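Local coordinates for segregation and condensation protein A (Pyrococcus furiosus, PDB 5XNS) that probably acts as the kleisin subunit of an SMC complex in chromosome segregation and condensation, this C-terminal domain binding the SMC protein through a winged-helix-type fold, at residues G52-I57 with I65-M70. Sequence-based numbering, arbitrary orientation.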
loop_
_atom_site.group_PDB
_atom_site.type_symbol
_atom_site.label_atom_id
_atom_site.label_comp_id
_atom_site.label_asym_id
_atom_site.label_seq_id
_atom_site.Cartn_x
_atom_site.Cartn_y
_atom_site.Cartn_z
ATOM N N GLY B 52 8.339 17.887 25.148
ATOM C CA GLY B 52 9.530 18.547 25.635
ATOM C C GLY B 52 9.924 18.220 27.059
ATOM O O GLY B 52 10.761 18.925 27.626
ATOM N N ARG B 53 9.366 17.160 27.658
ATOM C CA ARG B 53 9.688 16.835 29.046
ATOM C C ARG B 53 10.858 15.874 29.199
ATOM O O ARG B 53 11.491 15.865 30.266
ATOM C CB ARG B 53 8.464 16.273 29.766
ATOM C CG ARG B 53 7.267 17.165 29.671
ATOM C CD ARG B 53 6.229 16.835 30.728
ATOM N NE ARG B 53 5.099 17.753 30.624
ATOM C CZ ARG B 53 5.107 19.012 31.075
ATOM N NH1 ARG B 53 6.186 19.509 31.681
ATOM N NH2 ARG B 53 4.018 19.784 30.924
ATOM N N VAL B 54 11.166 15.066 28.179
ATOM C CA VAL B 54 12.368 14.245 28.172
ATOM C C VAL B 54 13.013 14.353 26.799
ATOM O O VAL B 54 12.384 14.751 25.817
ATOM C CB VAL B 54 12.107 12.757 28.501
ATOM C CG1 VAL B 54 11.290 12.619 29.775
ATOM C CG2 VAL B 54 11.425 12.061 27.312
ATOM N N GLU B 55 14.281 13.969 26.742
ATOM C CA GLU B 55 15.016 13.808 25.499
ATOM C C GLU B 55 15.413 12.344 25.349
ATOM O O GLU B 55 15.920 11.738 26.297
ATOM C CB GLU B 55 16.244 14.703 25.503
ATOM C CG GLU B 55 17.367 14.245 24.622
ATOM C CD GLU B 55 18.208 15.421 24.143
ATOM O OE1 GLU B 55 18.817 15.312 23.050
ATOM O OE2 GLU B 55 18.221 16.461 24.856
ATOM N N ILE B 56 15.157 11.772 24.177
ATOM C CA ILE B 56 15.550 10.401 23.872
ATOM C C ILE B 56 16.808 10.445 23.021
ATOM O O ILE B 56 16.862 11.155 22.011
ATOM C CB ILE B 56 14.423 9.639 23.156
ATOM C CG1 ILE B 56 13.157 9.621 24.015
ATOM C CG2 ILE B 56 14.875 8.220 22.829
ATOM C CD1 ILE B 56 11.934 9.120 23.292
ATOM N N ILE B 57 17.815 9.690 23.423
ATOM C CA ILE B 57 19.121 9.713 22.781
ATOM C C ILE B 57 19.394 8.345 22.188
ATOM O O ILE B 57 19.291 7.327 22.885
ATOM C CB ILE B 57 20.222 10.102 23.784
ATOM C CG1 ILE B 57 20.102 11.582 24.136
ATOM C CG2 ILE B 57 21.603 9.727 23.244
ATOM C CD1 ILE B 57 21.047 12.002 25.234
ATOM N N ILE B 65 19.165 2.923 23.574
ATOM C CA ILE B 65 18.354 4.114 23.759
ATOM C C ILE B 65 18.518 4.597 25.199
ATOM O O ILE B 65 18.429 3.799 26.138
ATOM C CB ILE B 65 16.880 3.807 23.447
ATOM C CG1 ILE B 65 16.752 3.267 22.018
ATOM C CG2 ILE B 65 16.020 5.040 23.674
ATOM C CD1 ILE B 65 15.374 2.671 21.695
ATOM N N LEU B 66 18.751 5.900 25.369
ATOM C CA LEU B 66 18.883 6.536 26.676
ATOM C C LEU B 66 17.870 7.664 26.813
ATOM O O LEU B 66 17.409 8.237 25.825
ATOM C CB LEU B 66 20.283 7.108 26.897
ATOM C CG LEU B 66 21.438 6.169 26.594
ATOM C CD1 LEU B 66 22.696 6.995 26.458
ATOM C CD2 LEU B 66 21.578 5.120 27.697
ATOM N N VAL B 67 17.556 8.005 28.059
ATOM C CA VAL B 67 16.534 8.991 28.377
ATOM C C VAL B 67 17.105 10.014 29.347
ATOM O O VAL B 67 17.715 9.646 30.360
ATOM C CB VAL B 67 15.283 8.336 28.992
ATOM C CG1 VAL B 67 14.185 9.384 29.206
ATOM C CG2 VAL B 67 14.800 7.179 28.110
ATOM N N VAL B 68 16.872 11.289 29.061
ATOM C CA VAL B 68 17.245 12.353 29.981
ATOM C C VAL B 68 16.036 13.256 30.167
ATOM O O VAL B 68 15.418 13.663 29.173
ATOM C CB VAL B 68 18.461 13.137 29.464
ATOM C CG1 VAL B 68 18.766 14.311 30.384
ATOM C CG2 VAL B 68 19.657 12.217 29.353
ATOM N N PRO B 69 15.644 13.580 31.400
ATOM C CA PRO B 69 14.532 14.522 31.588
ATOM C C PRO B 69 14.964 15.947 31.270
ATOM O O PRO B 69 16.148 16.287 31.324
ATOM C CB PRO B 69 14.162 14.353 33.067
ATOM C CG PRO B 69 15.425 13.861 33.716
ATOM C CD PRO B 69 16.125 13.013 32.673
ATOM N N MET B 70 13.987 16.763 30.879
ATOM C CA MET B 70 14.220 18.174 30.556
ATOM C C MET B 70 13.507 19.071 31.553
ATOM O O MET B 70 12.611 18.617 32.279
ATOM C CB MET B 70 13.738 18.524 29.142
ATOM C CG MET B 70 13.957 17.430 28.125
ATOM S SD MET B 70 15.565 17.541 27.324
ATOM C CE MET B 70 15.145 18.563 25.909
#
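Strands 54-58 and 65-69 run antiparallel as the two arms of a beta hairpin, consistent with the wing of a winged-helix domain, paired by backbone hydrogen bonds at Glu55 with Val68 and at Ile57 with Leu66. The bond from Glu55 N to Val68 O, 2.7 Å, lies nearly along the C=O axis, whereas the other three of these bonds meet their carbonyls in plane. Met70 N adds a bond from above the carbonyl plane, 46° out of it, to O of Arg53, the residue after Gly52, whose Schellman motif ends helix 35-50. Chi1 of -37° puts Met70 CG against the Val54 backbone; the chain then bends at chi2 and chi3, the first bend bringing SD to Glu55 CB at 3.4 Å. Glu55, with CG anti to the backbone N (chi1 155°), extends obliquely across this thioether. On the face carrying Glu55, Ile57, Leu66 and Val68, Ile57 CD1 approaches Val68 CG2 at 4.4 Å. On the face of Val54, Ile56 and Val67, Val67 CG1 is anti to its own N and meets Val54 CB at 4.0 Å. Ile56 and Ile65 lie side by side, their CG2 methyls tightly packed at 3.5 Å. Helix 35-50 covers this face through Leu45, Leu46 and Leu48, and Glu49 OE2 accepts a hydrogen bond from Ile56 N. Pro69 rests on Val13 and Tyr17 of helix 3-20; Ile56 and Ile65 also pack on apolar side chains of the partner protein, and strand 24-25 continues the sheet beside 65-69.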